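Local structure of rhomboid protease GlpG (Haemophilus influenzae, 2NR9) at residues A[39-44]-A[51-56]; A[59-64]-A[111-116]. The protein is a rhomboid-family intramembrane serine protease that probably cleaves type-1 transmembrane domains with a catalytic dyad of serine and histidine. The protein carries 2 engineered substitutions. One frame throughout, in Å; residues are numbered along the deposited sequence. Where two conformers were deposited one is given.

Contact 1. Residues A[39-44]-A[51-56]; sequences HYPAYE and WRYISH. With PA6 ((R)-2-(formyloxy)-3-(phosphonooxy)propyl pentanoate), chain B.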
loop_
_atom_site.group_PDB
_atom_site.type_symbol
_atom_site.label_atom_id
_atom_site.label_comp_id
_atom_site.label_asym_id
_atom_site.label_seq_id
_atom_site.Cartn_x
_atom_site.Cartn_y
_atom_site.Cartn_z
ATOM N N HIS A 39 16.139 -3.121 -1.674
ATOM C CA HIS A 39 15.513 -3.465 -2.947
ATOM C C HIS A 39 15.049 -4.910 -3.039
ATOM O O HIS A 39 15.571 -5.792 -2.348
ATOM C CB HIS A 39 16.410 -3.109 -4.137
ATOM C CG HIS A 39 17.642 -3.949 -4.244
ATOM N ND1 HIS A 39 17.608 -5.272 -4.632
ATOM C CD2 HIS A 39 18.951 -3.629 -4.112
ATOM C CE1 HIS A 39 18.839 -5.749 -4.668
ATOM N NE2 HIS A 39 19.674 -4.769 -4.369
ATOM N N TYR A 40 14.054 -5.141 -3.890
ATOM C CA TYR A 40 13.527 -6.480 -4.121
ATOM C C TYR A 40 14.685 -7.361 -4.591
ATOM O O TYR A 40 15.622 -6.867 -5.221
ATOM C CB TYR A 40 12.429 -6.428 -5.194
ATOM C CG TYR A 40 11.618 -7.701 -5.326
ATOM C CD1 TYR A 40 10.451 -7.886 -4.589
ATOM C CD2 TYR A 40 11.998 -8.700 -6.209
ATOM C CE1 TYR A 40 9.706 -9.046 -4.706
ATOM C CE2 TYR A 40 11.260 -9.871 -6.334
ATOM C CZ TYR A 40 10.114 -10.035 -5.584
ATOM O OH TYR A 40 9.388 -11.198 -5.697
ATOM N N PRO A 41 14.647 -8.662 -4.255
ATOM C CA PRO A 41 15.721 -9.545 -4.672
ATOM C C PRO A 41 15.989 -9.434 -6.170
ATOM O O PRO A 41 15.063 -9.515 -6.976
ATOM C CB PRO A 41 15.183 -10.936 -4.325
ATOM C CG PRO A 41 14.263 -10.700 -3.195
ATOM C CD PRO A 41 13.611 -9.377 -3.490
ATOM N N ALA A 42 17.246 -9.192 -6.522
ATOM C CA ALA A 42 17.661 -9.065 -7.913
ATOM C C ALA A 42 18.845 -9.979 -8.136
ATOM O O ALA A 42 19.688 -9.727 -8.997
ATOM C CB ALA A 42 18.054 -7.630 -8.209
ATOM N N TYR A 43 18.872 -11.078 -7.393
ATOM C CA TYR A 43 20.023 -11.949 -7.385
ATOM C C TYR A 43 19.590 -13.259 -6.737
ATOM O O TYR A 43 18.964 -13.247 -5.678
ATOM C CB TYR A 43 21.092 -11.289 -6.509
ATOM C CG TYR A 43 22.498 -11.343 -7.037
ATOM C CD1 TYR A 43 23.452 -12.156 -6.444
ATOM C CD2 TYR A 43 22.904 -10.495 -8.060
ATOM C CE1 TYR A 43 24.764 -12.167 -6.895
ATOM C CE2 TYR A 43 24.209 -10.503 -8.524
ATOM C CZ TYR A 43 25.136 -11.338 -7.936
ATOM O OH TYR A 43 26.434 -11.352 -8.393
ATOM N N GLU A 44 19.900 -14.384 -7.374
ATOM C CA GLU A 44 19.530 -15.689 -6.820
ATOM C C GLU A 44 19.936 -15.831 -5.356
ATOM O O GLU A 44 19.258 -16.502 -4.580
ATOM C CB GLU A 44 20.131 -16.833 -7.640
ATOM C CG GLU A 44 19.442 -17.085 -8.967
ATOM C CD GLU A 44 19.926 -18.359 -9.633
ATOM O OE1 GLU A 44 19.246 -18.842 -10.566
ATOM O OE2 GLU A 44 20.966 -18.897 -9.198
ATOM N N TRP A 51 13.467 -10.187 3.890
ATOM C CA TRP A 51 12.954 -8.836 4.165
ATOM C C TRP A 51 12.779 -8.081 2.852
ATOM O O TRP A 51 11.907 -7.211 2.723
ATOM C CB TRP A 51 13.902 -8.064 5.087
ATOM C CG TRP A 51 15.257 -7.846 4.492
ATOM C CD1 TRP A 51 15.641 -6.817 3.680
ATOM C CD2 TRP A 51 16.407 -8.691 4.642
ATOM N NE1 TRP A 51 16.959 -6.973 3.309
ATOM C CE2 TRP A 51 17.451 -8.115 3.889
ATOM C CE3 TRP A 51 16.651 -9.881 5.334
ATOM C CZ2 TRP A 51 18.721 -8.686 3.813
ATOM C CZ3 TRP A 51 17.917 -10.447 5.261
ATOM C CH2 TRP A 51 18.934 -9.849 4.505
ATOM N N ARG A 52 13.599 -8.447 1.868
ATOM C CA ARG A 52 13.598 -7.805 0.557
ATOM C C ARG A 52 12.259 -7.878 -0.184
ATOM O O ARG A 52 11.969 -7.037 -1.029
ATOM C CB ARG A 52 14.713 -8.377 -0.312
ATOM C CG ARG A 52 16.103 -8.049 0.173
ATOM C CD ARG A 52 17.153 -8.666 -0.743
ATOM N NE ARG A 52 18.505 -8.273 -0.370
ATOM C CZ ARG A 52 19.048 -7.103 -0.687
ATOM N NH1 ARG A 52 18.320 -6.183 -1.304
ATOM N NH2 ARG A 52 20.294 -6.829 -0.334
ATOM N N TYR A 53 11.462 -8.895 0.112
ATOM C CA TYR A 53 10.146 -9.030 -0.514
ATOM C C TYR A 53 9.175 -7.950 -0.045
ATOM O O TYR A 53 8.131 -7.735 -0.662
ATOM C CB TYR A 53 9.554 -10.417 -0.235
ATOM C CG TYR A 53 10.350 -11.531 -0.854
ATOM C CD1 TYR A 53 11.210 -12.305 -0.087
ATOM C CD2 TYR A 53 10.321 -11.744 -2.224
ATOM C CE1 TYR A 53 11.974 -13.307 -0.662
ATOM C CE2 TYR A 53 11.075 -12.738 -2.809
ATOM C CZ TYR A 53 11.901 -13.517 -2.024
ATOM O OH TYR A 53 12.656 -14.502 -2.607
ATOM N N ILE A 54 9.535 -7.261 1.037
ATOM C CA ILE A 54 8.667 -6.254 1.634
ATOM C C ILE A 54 9.343 -4.881 1.768
ATOM O O ILE A 54 8.709 -3.850 1.547
ATOM C CB ILE A 54 8.210 -6.690 3.057
ATOM C CG1 ILE A 54 7.734 -8.146 3.055
ATOM C CG2 ILE A 54 7.132 -5.761 3.591
ATOM C CD1 ILE A 54 6.559 -8.408 2.149
ATOM N N SER A 55 10.635 -4.882 2.102
ATOM C CA SER A 55 11.367 -3.644 2.405
ATOM C C SER A 55 11.377 -2.577 1.316
ATOM O O SER A 55 11.508 -1.394 1.613
ATOM C CB SER A 55 12.796 -3.942 2.882
ATOM O OG SER A 55 13.554 -4.625 1.889
ATOM N N HIS A 56 11.268 -2.993 0.062
ATOM C CA HIS A 56 11.287 -2.052 -1.054
ATOM C C HIS A 56 10.225 -0.955 -0.913
ATOM O O HIS A 56 10.339 0.112 -1.524
ATOM C CB HIS A 56 11.100 -2.796 -2.381
ATOM C CG HIS A 56 9.859 -3.638 -2.432
ATOM N ND1 HIS A 56 8.648 -3.154 -2.876
ATOM C CD2 HIS A 56 9.640 -4.926 -2.072
ATOM C CE1 HIS A 56 7.744 -4.117 -2.825
ATOM N NE2 HIS A 56 8.316 -5.197 -2.323
HETATM O O32 PA6 B . 15.392 -4.469 6.865
HETATM C C31 PA6 B . 14.389 -3.788 7.005
HETATM C C32 PA6 B . 13.081 -4.427 7.413
HETATM C C33 PA6 B . 12.062 -4.285 6.288
HETATM C C34 PA6 B . 10.859 -5.189 6.521
HETATM C C35 PA6 B . 9.851 -4.526 7.434
HETATM O O31 PA6 B . 14.471 -2.351 6.772
HETATM C C3 PA6 B . 14.147 -1.422 7.808
HETATM C C2 PA6 B . 15.326 -1.268 8.767
HETATM O O21 PA6 B . 16.089 -0.113 8.419
HETATM C C21 PA6 B . 15.871 1.139 9.126
HETATM O O22 PA6 B . 16.637 1.483 10.012
HETATM C C1 PA6 B . 14.803 -1.108 10.188
HETATM O O11 PA6 B . 13.388 -1.276 10.195
HETATM P P PA6 B . 12.726 -2.465 11.049
HETATM O O13 PA6 B . 11.240 -2.289 10.836
HETATM O O14 PA6 B . 13.306 -3.716 10.430
HETATM O O12 PA6 B . 13.189 -2.199 12.461
#
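The imidazole of H39 lies against the guanidinium of R52, with NH1 over the centre of the ring and R52 NH1 to H39 CE1 as the closest approach, 3.4 Å. The two planes are inclined to each other, so the overlap is by one nitrogen rather than face on face. That same nitrogen bonds to the backbone: R52 NH1 donates to H39 O at 3.0 Å, with an N-H...O angle of 151° and the acceptor in the guanidinium plane. The R52 chain, extended from CG to NE, reaches past P41 to do this. Its other nitrogens are used as well, NE in a salt bridge with E49 and NH2 in a bond to Y36 O. H39 is held in turn by a nearly straight bond from H39 ND1 to Y40 O, 2.6 Å, which fixes the ring's rotation.

Beyond this polar patch, Y40, Y53 and H56 form an aromatic cluster. Y40 CG, anti to the backbone N (chi1 -168°), starts the ring toward its place between Y53 and H56. The edge of Y53 meets the face of Y40 in an offset edge-to-face stack, the planes at 89° and the centroids of the Y40 and Y53 rings 5.4 Å apart. The edge of Y40 is turned toward the face of H56, with Y40 CD1 at 4.0 Å from H56 CD2. P41 CG lies over one face of Y53, offset toward the rim, in a CH-pi contact 4.0 Å from the Y53 ring centroid.

The contact closes the loop between helix 31-38 and helix 52-55, predicted to be periplasmic; further along 51-56, S55 CB meets the bound lipid fragment instead, 3.5 Å from its C33. Y40 OH is buried without a partner in the model. E49 balances the buried R52 charge, and the cation over H39 would probably favour a neutral imidazole.

Contact 2. Residues A[59-64]-A[111-116]; sequences VHLSNL and AFFGLS. With PQE (3,6,12,15,18,21,24-heptaoxahexatriacontan-1-ol), chain F.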
loop_
_atom_site.group_PDB
_atom_site.type_symbol
_atom_site.label_atom_id
_atom_site.label_comp_id
_atom_site.label_asym_id
_atom_site.label_seq_id
_atom_site.Cartn_x
_atom_site.Cartn_y
_atom_site.Cartn_z
ATOM N N VAL A 59 11.254 2.725 0.893
ATOM C CA VAL A 59 12.145 3.681 0.254
ATOM C C VAL A 59 11.388 4.535 -0.767
ATOM O O VAL A 59 10.579 4.024 -1.540
ATOM C CB VAL A 59 13.329 2.973 -0.454
ATOM C CG1 VAL A 59 14.274 4.001 -1.073
ATOM C CG2 VAL A 59 14.081 2.076 0.521
ATOM N N HIS A 60 11.663 5.836 -0.764
ATOM C CA HIS A 60 11.016 6.752 -1.687
ATOM C C HIS A 60 12.036 7.552 -2.499
ATOM O O HIS A 60 13.183 7.722 -2.080
ATOM C CB HIS A 60 9.996 7.632 -0.957
ATOM C CG HIS A 60 8.772 6.882 -0.525
ATOM N ND1 HIS A 60 8.745 6.086 0.603
ATOM C CD2 HIS A 60 7.574 6.710 -1.134
ATOM C CE1 HIS A 60 7.573 5.480 0.684
ATOM N NE2 HIS A 60 6.841 5.845 -0.355
ATOM N N LEU A 61 11.625 8.000 -3.680
ATOM C CA LEU A 61 12.552 8.616 -4.624
ATOM C C LEU A 61 12.427 10.133 -4.791
ATOM O O LEU A 61 13.261 10.756 -5.446
ATOM C CB LEU A 61 12.456 7.905 -5.975
ATOM C CG LEU A 61 12.559 6.375 -5.880
ATOM C CD1 LEU A 61 12.281 5.708 -7.221
ATOM C CD2 LEU A 61 13.913 5.947 -5.328
ATOM N N SER A 62 11.387 10.723 -4.210
ATOM C CA SER A 62 11.211 12.171 -4.263
ATOM C C SER A 62 10.288 12.657 -3.151
ATOM O O SER A 62 9.624 11.855 -2.484
ATOM C CB SER A 62 10.677 12.616 -5.631
ATOM O OG SER A 62 9.333 12.208 -5.818
ATOM N N ASN A 63 10.260 13.973 -2.950
ATOM C CA ASN A 63 9.420 14.585 -1.920
ATOM C C ASN A 63 7.924 14.427 -2.211
ATOM O O ASN A 63 7.120 14.280 -1.292
ATOM C CB ASN A 63 9.775 16.069 -1.738
ATOM C CG ASN A 63 11.202 16.279 -1.242
ATOM O OD1 ASN A 63 11.761 17.373 -1.361
ATOM N ND2 ASN A 63 11.791 15.237 -0.678
ATOM N N LEU A 64 7.554 14.484 -3.488
ATOM C CA LEU A 64 6.159 14.295 -3.890
ATOM C C LEU A 64 5.802 12.818 -3.827
ATOM O O LEU A 64 4.689 12.441 -3.443
ATOM C CB LEU A 64 5.918 14.833 -5.306
ATOM C CG LEU A 64 5.899 16.352 -5.478
ATOM C CD1 LEU A 64 5.840 16.735 -6.953
ATOM C CD2 LEU A 64 4.728 16.958 -4.718
ATOM N N ALA A 111 14.143 -2.878 -10.013
ATOM C CA ALA A 111 14.413 -1.450 -9.841
ATOM C C ALA A 111 13.154 -0.638 -9.548
ATOM O O ALA A 111 12.678 0.123 -10.396
ATOM C CB ALA A 111 15.144 -0.890 -11.059
ATOM N N PHE A 112 12.648 -0.773 -8.328
ATOM C CA PHE A 112 11.463 -0.052 -7.909
ATOM C C PHE A 112 11.438 0.092 -6.393
ATOM O O PHE A 112 11.936 -0.771 -5.671
ATOM C CB PHE A 112 10.199 -0.765 -8.398
ATOM C CG PHE A 112 10.081 -2.191 -7.930
ATOM C CD1 PHE A 112 9.456 -2.490 -6.730
ATOM C CD2 PHE A 112 10.565 -3.232 -8.707
ATOM C CE1 PHE A 112 9.327 -3.798 -6.309
ATOM C CE2 PHE A 112 10.437 -4.536 -8.293
ATOM C CZ PHE A 112 9.815 -4.823 -7.093
ATOM N N PHE A 113 10.857 1.190 -5.921
ATOM C CA PHE A 113 10.765 1.479 -4.491
ATOM C C PHE A 113 9.495 2.255 -4.214
ATOM O O PHE A 113 9.030 3.019 -5.060
ATOM C CB PHE A 113 11.947 2.355 -4.041
ATOM C CG PHE A 113 13.260 1.641 -3.999
ATOM C CD1 PHE A 113 14.262 1.955 -4.900
ATOM C CD2 PHE A 113 13.517 0.698 -3.023
ATOM C CE1 PHE A 113 15.483 1.327 -4.837
ATOM C CE2 PHE A 113 14.734 0.069 -2.957
ATOM C CZ PHE A 113 15.716 0.376 -3.867
ATOM N N GLY A 114 8.991 2.160 -2.990
ATOM C CA GLY A 114 7.823 2.946 -2.624
ATOM C C GLY A 114 6.607 2.182 -2.157
ATOM O O GLY A 114 6.401 1.020 -2.517
ATOM N N LEU A 115 5.715 2.919 -1.502
ATOM C CA LEU A 115 4.518 2.378 -0.878
ATOM C C LEU A 115 3.245 2.429 -1.764
ATOM O O LEU A 115 2.170 2.014 -1.324
ATOM C CB LEU A 115 4.267 3.159 0.427
ATOM C CG LEU A 115 3.342 2.601 1.508
ATOM C CD1 LEU A 115 3.930 1.338 2.105
ATOM C CD2 LEU A 115 3.124 3.667 2.604
ATOM N N SER A 116 3.367 2.900 -3.007
ATOM C CA SER A 116 2.177 3.055 -3.875
ATOM C C SER A 116 1.422 1.758 -4.204
ATOM O O SER A 116 0.204 1.769 -4.362
ATOM C CB SER A 116 2.491 3.865 -5.142
ATOM O OG SER A 116 3.499 3.247 -5.917
HETATM O O47 PQE F . 15.152 17.718 -0.887
HETATM C C68 PQE F . 14.689 17.622 -2.243
HETATM C C52 PQE F . 14.597 16.153 -2.652
HETATM O O70 PQE F . 14.104 16.060 -3.990
HETATM C C55 PQE F . 12.693 15.840 -4.028
HETATM C C58 PQE F . 12.170 16.096 -5.438
HETATM O O71 PQE F . 10.759 16.307 -5.396
HETATM C C61 PQE F . 10.409 17.640 -5.768
HETATM C C62 PQE F . 11.468 18.610 -5.255
HETATM C C63 PQE F . 10.836 19.850 -4.635
HETATM C C66 PQE F . 9.537 19.511 -3.912
HETATM C C67 PQE F . 9.766 19.349 -2.414
HETATM O O72 PQE F . 8.550 18.932 -1.791
HETATM C C65 PQE F . 8.706 18.775 -0.380
HETATM C C64 PQE F . 7.417 18.229 0.230
HETATM O O73 PQE F . 7.647 17.851 1.589
HETATM C C60 PQE F . 8.711 16.908 1.714
HETATM C C59 PQE F . 8.325 15.831 2.723
HETATM O O74 PQE F . 9.447 14.986 2.982
HETATM C C57 PQE F . 9.054 13.724 3.525
HETATM C C56 PQE F . 7.935 13.920 4.544
HETATM O O75 PQE F . 6.716 13.358 4.051
HETATM C C54 PQE F . 5.575 14.025 4.590
HETATM C C53 PQE F . 4.327 13.176 4.366
HETATM O O76 PQE F . 3.550 13.138 5.562
HETATM C C51 PQE F . 2.154 13.285 5.293
HETATM C C50 PQE F . 1.344 13.015 6.561
HETATM C C49 PQE F . -0.129 12.790 6.232
HETATM C C48 PQE F . -1.029 13.741 7.012
HETATM C C47 PQE F . -2.489 13.563 6.608
HETATM C C46 PQE F . -3.044 14.834 5.971
HETATM C C45 PQE F . -4.297 14.540 5.153
HETATM C C44 PQE F . -4.697 15.742 4.300
HETATM C C43 PQE F . -6.038 15.510 3.607
HETATM C C42 PQE F . -7.007 16.660 3.874
HETATM C C41 PQE F . -7.833 16.990 2.635
HETATM C C40 PQE F . -7.906 18.488 2.408
#
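The GLSG sequence that begins at G114 is the GxSG motif of rhomboid proteases, and it delivers the nucleophile S116, whose OG is hydrogen-bonded to NE2 of the active-site residue H169. Segment 59-64, the lead-in to helix 63-84, packs on the extended chain just ahead of that serine. The main apolar pairing is V59 with F113, side chains lying side by side and pointing the same way. V59 CG1, anti to the backbone N (chi1 -178°), sits over the F113 face, 4.1 Å from the centroid of the F113 ring and offset toward the rim. The closest approach between the two side chains is V59 CB to F113 CD2, 3.4 Å. L61 crosses the same phenyl group at about a right angle, its CD2 at 4.0 Å from F113 CD1.

G114 lets the backbones close up. Its phi of 121° with psi 163° is a conformation suited to glycine, since a CB would be jammed against F113 O; having no side chain, it can bring G114 CA over the H60 face, 4.1 Å from the centroid of the H60 ring. H60 NE2 also reaches L115 CB at 3.8 Å, the two side chains crossing at a slant. The ring of H60 meets that of H65, and its NE2 has a weak hydrogen bond with N69 OD1 on helix 63-84. The histidine thus links the helix to the backbone that carries the nucleophile.

Three residues past V59, S62 is the N-cap of helix 63-84, its OG bonded to H65 N. N63 then turns to the bound polyether alcohol, probably a detergent molecule: a weak hydrogen bond, 3.4 Å long, runs from N63 N to its ether oxygen O71.

Overall arrangement
Contacts 1 and 2 come in series along the chain: contact 1 closes the loop between helices 31-38 and 52-55 before contact 2 opens just ahead of helix 63-84. Their centres are about 14 Å apart, yet they touch directly. H56 O is 2.9 Å from G114 N, a probable hydrogen bond, and H39 CB packs at 3.6 Å on F113 CZ. The rings of H56 and F112 also meet edge-to-face. Segment 111-116 therefore runs alongside both contact 1 and the lead-in to helix 63-84. The loop predicted to be periplasmic is thus in direct contact with the chain that enters helix 116-131, where the nucleophile S116 sits.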